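Local coordinates for SusD-like carbohydrate binding protein BF1063 (Bacteroides fragilis NCTC 9343, PDB 3I4G) that probably binds carbohydrate at the outer membrane as a member of the SusD family, whose proteins help capture glycans for uptake, at residues D316-Y321 and V423-V428; S138-V143 and Y511-P516; S216-F221 and E396-D401. All coordinates share one frame; numbering follows the deposited sequence.

Interaction 2 joins the widest separated pieces of chain: both other contacts lie between residues 143 and 511. Within that span interactions 1 and 3 interlock, their segments coming in the order 216-221, 316-321, 396-401, 423-428. The centres of interactions 1 and 2 are about 36 Å apart, on opposite sides of the middle of the molecule; interaction 3 has its centre about 25 Å from each of theirs. None touches another, but shared helices connect them. Helix 433-447 receives side chains from 316-321 and pairs through Arg437 with Glu400, while helix 454-461 lines interaction 2 and holds Glu396 through Arg460. Sequence-distant segments are thus knitted into one body in which helix far outweighs strand, consistent with the SusD family.

Interaction 1. Residues D316-Y321 and V423-V428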
loop_
_atom_site.group_PDB
_atom_site.type_symbol
_atom_site.label_atom_id
_atom_site.label_comp_id
_atom_site.label_asym_id
_atom_site.label_seq_id
_atom_site.Cartn_x
_atom_site.Cartn_y
_atom_site.Cartn_z
ATOM N N ASP A 316 -4.225 4.440 -20.794
ATOM C CA ASP A 316 -3.554 3.263 -20.226
ATOM C C ASP A 316 -4.639 2.322 -19.676
ATOM O O ASP A 316 -5.482 2.759 -18.897
ATOM C CB ASP A 316 -2.625 3.746 -19.123
ATOM C CG ASP A 316 -1.664 2.677 -18.606
ATOM O OD1 ASP A 316 -2.081 1.542 -18.326
ATOM O OD2 ASP A 316 -0.494 3.039 -18.403
ATOM N N PRO A 317 -4.612 1.027 -20.054
ATOM C CA PRO A 317 -5.615 0.097 -19.553
ATOM C C PRO A 317 -5.664 0.035 -18.039
ATOM O O PRO A 317 -6.727 -0.299 -17.493
ATOM C CB PRO A 317 -5.183 -1.263 -20.156
ATOM C CG PRO A 317 -4.454 -0.893 -21.373
ATOM C CD PRO A 317 -3.730 0.382 -21.039
ATOM N N ARG A 318 -4.553 0.361 -17.365
ATOM C CA ARG A 318 -4.567 0.310 -15.886
ATOM C C ARG A 318 -5.506 1.320 -15.262
ATOM O O ARG A 318 -5.887 1.119 -14.095
ATOM C CB ARG A 318 -3.146 0.484 -15.330
ATOM C CG ARG A 318 -2.290 -0.737 -15.609
ATOM C CD ARG A 318 -0.846 -0.519 -15.298
ATOM N NE ARG A 318 -0.213 0.353 -16.300
ATOM C CZ ARG A 318 1.070 0.678 -16.309
ATOM N NH1 ARG A 318 1.903 0.195 -15.405
ATOM N NH2 ARG A 318 1.524 1.500 -17.254
ATOM N N LEU A 319 -5.916 2.364 -16.004
ATOM C CA LEU A 319 -6.876 3.310 -15.432
ATOM C C LEU A 319 -8.196 2.601 -15.180
ATOM O O LEU A 319 -8.637 2.494 -14.044
ATOM C CB LEU A 319 -7.041 4.489 -16.375
ATOM C CG LEU A 319 -7.862 5.694 -15.921
ATOM C CD1 LEU A 319 -7.538 6.879 -16.845
ATOM C CD2 LEU A 319 -9.377 5.411 -15.885
ATOM N N ASP A 320 -8.804 2.036 -16.231
ATOM C CA ASP A 320 -10.052 1.312 -16.032
ATOM C C ASP A 320 -9.857 0.075 -15.164
ATOM O O ASP A 320 -10.806 -0.332 -14.489
ATOM C CB ASP A 320 -10.698 0.938 -17.398
ATOM C CG ASP A 320 -11.438 2.088 -18.054
ATOM O OD1 ASP A 320 -12.043 2.899 -17.304
ATOM O OD2 ASP A 320 -11.454 2.141 -19.323
ATOM N N TYR A 321 -8.677 -0.537 -15.144
ATOM C CA TYR A 321 -8.493 -1.679 -14.232
ATOM C C TYR A 321 -8.513 -1.270 -12.756
ATOM O O TYR A 321 -8.872 -2.050 -11.904
ATOM C CB TYR A 321 -7.173 -2.408 -14.458
ATOM C CG TYR A 321 -6.994 -3.049 -15.826
ATOM C CD1 TYR A 321 -8.061 -3.510 -16.550
ATOM C CD2 TYR A 321 -5.716 -3.292 -16.340
ATOM C CE1 TYR A 321 -7.887 -4.129 -17.799
ATOM C CE2 TYR A 321 -5.525 -3.889 -17.577
ATOM C CZ TYR A 321 -6.612 -4.299 -18.297
ATOM O OH TYR A 321 -6.475 -4.914 -19.544
ATOM N N VAL A 423 -1.764 -4.954 -20.503
ATOM C CA VAL A 423 -1.483 -3.529 -20.450
ATOM C C VAL A 423 -0.877 -3.092 -21.778
ATOM O O VAL A 423 -1.409 -2.185 -22.439
ATOM C CB VAL A 423 -0.595 -3.238 -19.210
ATOM C CG1 VAL A 423 -0.111 -1.793 -19.198
ATOM C CG2 VAL A 423 -1.336 -3.574 -17.909
ATOM N N ASN A 424 0.253 -3.700 -22.131
ATOM C CA ASN A 424 0.853 -3.540 -23.460
ATOM C C ASN A 424 1.069 -2.082 -23.861
ATOM O O ASN A 424 0.680 -1.640 -24.951
ATOM C CB ASN A 424 0.019 -4.263 -24.503
ATOM C CG ASN A 424 0.736 -4.392 -25.831
ATOM O OD1 ASN A 424 1.939 -4.643 -25.854
ATOM N ND2 ASN A 424 -0.002 -4.230 -26.924
HETATM N N MSE A 425 1.674 -1.338 -22.947
HETATM C CA MSE A 425 1.982 0.062 -23.195
HETATM C C MSE A 425 3.343 0.217 -23.894
HETATM O O MSE A 425 4.214 -0.620 -23.713
HETATM C CB MSE A 425 1.925 0.840 -21.885
HETATM C CG MSE A 425 0.501 1.024 -21.393
HETATM SE SE MSE A 425 -0.555 2.281 -22.491
HETATM C CE MSE A 425 0.304 3.870 -21.907
ATOM N N PRO A 426 3.522 1.304 -24.655
ATOM C CA PRO A 426 4.753 1.434 -25.429
ATOM C C PRO A 426 6.016 1.464 -24.592
ATOM O O PRO A 426 6.062 2.144 -23.574
ATOM C CB PRO A 426 4.594 2.790 -26.136
ATOM C CG PRO A 426 3.224 3.148 -26.072
ATOM C CD PRO A 426 2.587 2.401 -24.937
ATOM N N PRO A 427 7.067 0.765 -25.042
ATOM C CA PRO A 427 8.291 0.735 -24.248
ATOM C C PRO A 427 9.022 2.075 -24.120
ATOM O O PRO A 427 8.933 2.953 -24.993
ATOM C CB PRO A 427 9.175 -0.265 -25.004
ATOM C CG PRO A 427 8.615 -0.360 -26.344
ATOM C CD PRO A 427 7.161 -0.100 -26.225
ATOM N N VAL A 428 9.667 2.228 -22.969
ATOM C CA VAL A 428 10.548 3.340 -22.641
ATOM C C VAL A 428 11.919 3.082 -23.251
ATOM O O VAL A 428 12.407 1.961 -23.220
ATOM C CB VAL A 428 10.675 3.489 -21.101
ATOM C CG1 VAL A 428 11.751 4.494 -20.705
ATOM C CG2 VAL A 428 9.324 3.887 -20.503
#
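Asp316 has CG anti to its backbone N (chi1 -169°), and Arg318 bends at chi3 (-73°), which turns NE back toward the Asp316 carboxylate; the flat surface that results is where Val423 settles. Arg318 grips the acid side-on. NE gives an almost straight bond to OD1, 3.0 Å and 174° at the hydrogen, and lies with that oxygen in the guanidinium plane, while NH2 reaches the syn lone pair of OD2 at 2.8 Å in a salt bridge. OD1 also accepts from Arg318 N, 2.9 Å away, so one buried oxygen serves two donors. NH1 has further acidic partners in Glu443 and Glu447 of helix 433-447.

Val423 comes across this chain at about a right angle: its CG1 sits over one face of the guanidinium, 3.6 Å from NE, and its CG2 rests 3.8 Å from Arg318 CG. The same CG2 meets the edge of the Tyr321 ring, whose OH bonds to Ser422 O. Met425, built as selenomethionine, has both CG and CE beside Asp316 OD2, with its SE 4.0 Å from Pro317 CD. Next to it, Pro317 CG leans on Val423 O at 3.5 Å. What the loop covers is a classic aspartate N-cap, Asp316 closing the first turn of helix 317-322, the same carboxylate that caps the helix through OD1 also being the salt-bridge partner of Arg318.

Interaction 2. Residues S138-V143 and Y511-P516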
loop_
_atom_site.group_PDB
_atom_site.type_symbol
_atom_site.label_atom_id
_atom_site.label_comp_id
_atom_site.label_asym_id
_atom_site.label_seq_id
_atom_site.Cartn_x
_atom_site.Cartn_y
_atom_site.Cartn_z
ATOM N N SER A 138 9.900 4.138 9.098
ATOM C CA SER A 138 9.472 4.949 7.981
ATOM C C SER A 138 8.725 6.206 8.415
ATOM O O SER A 138 8.840 7.258 7.766
ATOM C CB SER A 138 8.563 4.131 7.060
ATOM O OG SER A 138 9.256 3.058 6.425
ATOM N N TYR A 139 7.967 6.123 9.506
ATOM C CA TYR A 139 7.030 7.181 9.850
ATOM C C TYR A 139 7.321 7.874 11.175
ATOM O O TYR A 139 7.358 9.109 11.222
ATOM C CB TYR A 139 5.604 6.602 9.813
ATOM C CG TYR A 139 5.229 6.024 8.444
ATOM C CD1 TYR A 139 5.259 6.825 7.317
ATOM C CD2 TYR A 139 4.865 4.711 8.295
ATOM C CE1 TYR A 139 4.932 6.315 6.086
ATOM C CE2 TYR A 139 4.519 4.184 7.064
ATOM C CZ TYR A 139 4.546 5.009 5.972
ATOM O OH TYR A 139 4.180 4.546 4.707
ATOM N N PHE A 140 7.494 7.110 12.260
ATOM C CA PHE A 140 7.896 7.701 13.534
ATOM C C PHE A 140 9.413 7.974 13.585
ATOM O O PHE A 140 9.872 8.852 14.309
ATOM C CB PHE A 140 7.525 6.779 14.689
ATOM C CG PHE A 140 6.055 6.517 14.853
ATOM C CD1 PHE A 140 5.227 7.425 15.497
ATOM C CD2 PHE A 140 5.496 5.333 14.408
ATOM C CE1 PHE A 140 3.899 7.160 15.706
ATOM C CE2 PHE A 140 4.141 5.085 14.602
ATOM C CZ PHE A 140 3.372 5.993 15.301
ATOM N N LYS A 141 10.190 7.173 12.858
ATOM C CA LYS A 141 11.632 7.340 12.642
ATOM C C LYS A 141 12.515 6.958 13.813
ATOM O O LYS A 141 13.285 6.015 13.677
ATOM C CB LYS A 141 11.971 8.748 12.117
ATOM C CG LYS A 141 11.226 9.005 10.795
ATOM C CD LYS A 141 11.771 10.104 10.006
ATOM C CE LYS A 141 11.010 10.183 8.692
ATOM N NZ LYS A 141 11.519 11.289 7.863
ATOM N N ASN A 142 12.422 7.669 14.933
ATOM C CA ASN A 142 13.299 7.444 16.085
ATOM C C ASN A 142 12.417 6.855 17.166
ATOM O O ASN A 142 11.598 7.545 17.737
ATOM C CB ASN A 142 13.936 8.765 16.494
ATOM C CG ASN A 142 14.536 9.490 15.318
ATOM O OD1 ASN A 142 15.356 8.948 14.583
ATOM N ND2 ASN A 142 14.114 10.754 15.120
ATOM N N VAL A 143 12.579 5.569 17.422
ATOM C CA VAL A 143 11.694 4.824 18.320
ATOM C C VAL A 143 12.496 3.798 19.098
ATOM O O VAL A 143 13.641 3.476 18.742
ATOM C CB VAL A 143 10.557 4.103 17.522
ATOM C CG1 VAL A 143 9.709 5.132 16.712
ATOM C CG2 VAL A 143 11.110 3.026 16.601
ATOM N N TYR A 511 6.815 15.128 7.642
ATOM C CA TYR A 511 7.620 13.972 7.275
ATOM C C TYR A 511 7.843 13.002 8.437
ATOM O O TYR A 511 8.324 11.890 8.210
ATOM C CB TYR A 511 8.985 14.410 6.676
ATOM C CG TYR A 511 8.823 14.900 5.257
ATOM C CD1 TYR A 511 8.541 14.004 4.245
ATOM C CD2 TYR A 511 8.989 16.211 4.924
ATOM C CE1 TYR A 511 8.400 14.424 2.954
ATOM C CE2 TYR A 511 8.837 16.665 3.601
ATOM C CZ TYR A 511 8.559 15.736 2.638
ATOM O OH TYR A 511 8.363 16.118 1.325
ATOM N N THR A 512 7.510 13.404 9.673
ATOM C CA THR A 512 7.695 12.525 10.825
ATOM C C THR A 512 6.417 12.539 11.661
ATOM O O THR A 512 5.889 13.626 11.997
ATOM C CB THR A 512 8.852 13.001 11.690
ATOM O OG1 THR A 512 10.053 13.103 10.910
ATOM C CG2 THR A 512 9.139 12.000 12.805
ATOM N N TRP A 513 5.905 11.373 12.019
ATOM C CA TRP A 513 4.758 11.299 12.915
ATOM C C TRP A 513 5.301 11.447 14.341
ATOM O O TRP A 513 6.327 10.865 14.655
ATOM C CB TRP A 513 4.045 9.960 12.822
ATOM C CG TRP A 513 3.477 9.578 11.493
ATOM C CD1 TRP A 513 3.380 10.322 10.356
ATOM C CD2 TRP A 513 2.807 8.349 11.217
ATOM N NE1 TRP A 513 2.752 9.594 9.361
ATOM C CE2 TRP A 513 2.373 8.378 9.875
ATOM C CE3 TRP A 513 2.521 7.222 11.996
ATOM C CZ2 TRP A 513 1.711 7.309 9.298
ATOM C CZ3 TRP A 513 1.917 6.175 11.427
ATOM C CH2 TRP A 513 1.495 6.217 10.097
ATOM N N PRO A 514 4.591 12.198 15.211
ATOM C CA PRO A 514 5.015 12.303 16.613
ATOM C C PRO A 514 4.789 10.987 17.360
ATOM O O PRO A 514 3.932 10.181 16.987
ATOM C CB PRO A 514 4.101 13.375 17.171
ATOM C CG PRO A 514 2.844 13.224 16.356
ATOM C CD PRO A 514 3.328 12.890 14.949
ATOM N N ILE A 515 5.564 10.761 18.415
ATOM C CA ILE A 515 5.323 9.657 19.283
ATOM C C ILE A 515 3.923 9.836 19.891
ATOM O O ILE A 515 3.582 10.935 20.306
ATOM C CB ILE A 515 6.368 9.652 20.425
ATOM C CG1 ILE A 515 7.811 9.506 19.934
ATOM C CG2 ILE A 515 6.060 8.510 21.417
ATOM C CD1 ILE A 515 8.101 8.242 19.185
ATOM N N PRO A 516 3.118 8.768 19.947
ATOM C CA PRO A 516 1.790 8.956 20.507
ATOM C C PRO A 516 1.823 9.554 21.916
ATOM O O PRO A 516 2.671 9.198 22.730
ATOM C CB PRO A 516 1.213 7.538 20.513
ATOM C CG PRO A 516 1.942 6.842 19.396
ATOM C CD PRO A 516 3.310 7.405 19.441
HETATM O O HOH W 1 8.598 10.508 16.115
HETATM O O HOH W 2 9.571 10.904 5.810
#
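Tyr139 and Trp513 lie side by side and point the same way, ring against ring in an offset stack: the planes are only 11° apart, and the centroid of the tyrosine ring is 4.8 Å from that of the indole six-membered ring. The offset brings Tyr139 CB over the middle of that six-membered ring, 3.6 Å from its centroid, a CH-pi contact, while Trp513 CZ2 lies over the rim of the tyrosine. On the other face of Tyr139 sits Ser138 CB.

Phe140 meets the same indole in a different way. Its ring stands at 83° to the tryptophan, so the edge of Trp513 points at the phenylalanine face and CE3 comes within 3.6 Å of Phe140 CZ. In the plane of the phenyl ring, CE1 touches Pro514 O at 3.3 Å. One tryptophan therefore offers its face to Tyr139 and its edge to Phe140, an aromatic cluster.

Beside the cluster the backbones are tied by Trp513 N, which donates to Tyr139 O at 2.8 Å (168°). A water bridges Phe140 O and Trp513 O. Lys141, where the chain leaves helical conformation with a positive phi, runs extended beyond CG past Thr512; NZ makes a weak bond to Tyr511 O, 3.3 Å, backed by a second water 2.9 Å from NZ that also donates to Tyr511 O.

The contact fastens the C-terminal end of helix 116-139 to the loop leading into helix 517-522. Helix 86-109 adds Trp92, edge-to-face with Phe140, and Tyr91 beside Trp513, while helix 454-461 supplies Tyr455, which bonds to Trp513 NE1 and lies against Tyr139.

Interaction 3. Residues S216-F221 and E396-D401; sequences SGAKAF and ECLVED
Cys397 O, on the residue that reaches across to Ala218, accepts the bond from Asp401 N at 2.9 Å and so secures the last turn of its helix. Asp401 then turns its carboxylate to the other helix: OD2 forms a salt bridge with Lys215 and also takes a hydrogen bond from Gln403.

Across the interface the packing is apolar and close. Cys397 CB sits 3.4 Å from Ala218 N and 3.7 Å from Ala218 CB. With SG anti to the carbonyl carbon (chi1 -71°), the sulfur lies against the backbone of Gly217, the residue before Ala218, with SG 3.7 Å from Gly217 C.

Small residues bring the helices together: the axes of these segments of helices 214-227 and 387-400 approach to 8.3 Å and run roughly antiparallel, at 153°. Such antiparallel helix packing is consistent with the TPR-related helical framework of SusD-like proteins.

The sulfur also approaches the Phe221 ring at its edge rather than over a face, with SG 4.1 Å from CE2, a sulfur-aromatic contact. Leu398 extends CD2 to Ala218 CB, 4.0 Å away. Trp214 and Met209 pack on Cys397 as well, and Tyr394, earlier on helix 387-400, lies against both Ala218 and Phe221.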
loop_
_atom_site.group_PDB
_atom_site.type_symbol
_atom_site.label_atom_id
_atom_site.label_comp_id
_atom_site.label_asym_id
_atom_site.label_seq_id
_atom_site.Cartn_x
_atom_site.Cartn_y
_atom_site.Cartn_z
ATOM N N SER A 216 23.098 -0.983 -2.472
ATOM C CA SER A 216 22.646 -2.198 -1.772
ATOM C C SER A 216 21.206 -2.536 -2.134
ATOM O O SER A 216 20.837 -3.713 -2.218
ATOM C CB SER A 216 22.783 -2.049 -0.257
ATOM O OG SER A 216 24.145 -1.935 0.125
ATOM N N GLY A 217 20.374 -1.514 -2.369
ATOM C CA GLY A 217 18.993 -1.760 -2.739
ATOM C C GLY A 217 18.931 -2.399 -4.104
ATOM O O GLY A 217 18.155 -3.327 -4.309
ATOM N N ALA A 218 19.717 -1.900 -5.058
ATOM C CA ALA A 218 19.725 -2.520 -6.375
ATOM C C ALA A 218 20.099 -3.991 -6.256
ATOM O O ALA A 218 19.490 -4.840 -6.903
ATOM C CB ALA A 218 20.713 -1.812 -7.295
ATOM N N LYS A 219 21.091 -4.306 -5.432
ATOM C CA LYS A 219 21.511 -5.687 -5.260
ATOM C C LYS A 219 20.399 -6.558 -4.664
ATOM O O LYS A 219 20.221 -7.675 -5.111
ATOM C CB LYS A 219 22.841 -5.805 -4.452
ATOM C CG LYS A 219 23.230 -7.292 -4.255
ATOM C CD LYS A 219 24.580 -7.550 -3.644
ATOM C CE LYS A 219 24.948 -9.055 -3.784
ATOM N NZ LYS A 219 23.940 -10.009 -3.244
ATOM N N ALA A 220 19.683 -6.077 -3.650
ATOM C CA ALA A 220 18.601 -6.846 -3.055
ATOM C C ALA A 220 17.521 -7.170 -4.081
ATOM O O ALA A 220 17.096 -8.312 -4.214
ATOM C CB ALA A 220 18.004 -6.091 -1.847
ATOM N N PHE A 221 17.081 -6.167 -4.830
ATOM C CA PHE A 221 16.047 -6.416 -5.839
ATOM C C PHE A 221 16.599 -7.303 -6.968
ATOM O O PHE A 221 15.890 -8.187 -7.449
ATOM C CB PHE A 221 15.490 -5.114 -6.384
ATOM C CG PHE A 221 14.724 -4.278 -5.364
ATOM C CD1 PHE A 221 13.681 -4.803 -4.647
ATOM C CD2 PHE A 221 15.049 -2.954 -5.153
ATOM C CE1 PHE A 221 12.973 -4.017 -3.743
ATOM C CE2 PHE A 221 14.346 -2.167 -4.254
ATOM C CZ PHE A 221 13.313 -2.692 -3.546
ATOM N N GLU A 396 14.953 2.026 -10.203
ATOM C CA GLU A 396 15.089 3.253 -9.421
ATOM C C GLU A 396 16.439 3.280 -8.727
ATOM O O GLU A 396 17.130 4.297 -8.734
ATOM C CB GLU A 396 13.955 3.394 -8.403
ATOM C CG GLU A 396 14.088 4.601 -7.488
ATOM C CD GLU A 396 12.990 4.780 -6.475
ATOM O OE1 GLU A 396 11.977 4.059 -6.479
ATOM O OE2 GLU A 396 13.181 5.714 -5.666
ATOM N N CYS A 397 16.831 2.172 -8.125
ATOM C CA CYS A 397 18.103 2.092 -7.400
ATOM C C CYS A 397 19.289 2.281 -8.341
ATOM O O CYS A 397 20.269 2.959 -7.985
ATOM C CB CYS A 397 18.232 0.784 -6.605
ATOM S SG CYS A 397 17.159 0.683 -5.170
ATOM N N LEU A 398 19.253 1.670 -9.517
ATOM C CA LEU A 398 20.364 1.850 -10.474
ATOM C C LEU A 398 20.494 3.305 -10.874
ATOM O O LEU A 398 21.610 3.840 -10.948
ATOM C CB LEU A 398 20.159 1.023 -11.735
ATOM C CG LEU A 398 20.224 -0.489 -11.605
ATOM C CD1 LEU A 398 19.858 -1.092 -12.996
ATOM C CD2 LEU A 398 21.592 -0.983 -11.142
ATOM N N VAL A 399 19.368 3.950 -11.181
ATOM C CA VAL A 399 19.359 5.367 -11.544
ATOM C C VAL A 399 19.940 6.229 -10.422
ATOM O O VAL A 399 20.843 7.053 -10.635
ATOM C CB VAL A 399 17.963 5.845 -11.845
ATOM C CG1 VAL A 399 17.900 7.406 -11.944
ATOM C CG2 VAL A 399 17.453 5.174 -13.125
ATOM N N GLU A 400 19.529 5.973 -9.197
ATOM C CA GLU A 400 19.990 6.797 -8.065
ATOM C C GLU A 400 21.414 6.501 -7.686
ATOM O O GLU A 400 22.111 7.372 -7.130
ATOM C CB GLU A 400 19.070 6.591 -6.856
ATOM C CG GLU A 400 17.663 7.056 -7.032
ATOM C CD GLU A 400 17.497 8.550 -7.145
ATOM O OE1 GLU A 400 18.465 9.315 -6.976
ATOM O OE2 GLU A 400 16.372 8.981 -7.457
ATOM N N ASP A 401 21.900 5.296 -8.020
ATOM C CA ASP A 401 23.298 4.911 -7.770
ATOM C C ASP A 401 24.213 5.301 -8.932
ATOM O O ASP A 401 25.371 4.891 -8.946
ATOM C CB ASP A 401 23.405 3.423 -7.513
ATOM C CG ASP A 401 24.737 3.013 -6.902
ATOM O OD1 ASP A 401 25.239 3.751 -6.012
ATOM O OD2 ASP A 401 25.242 1.926 -7.254
#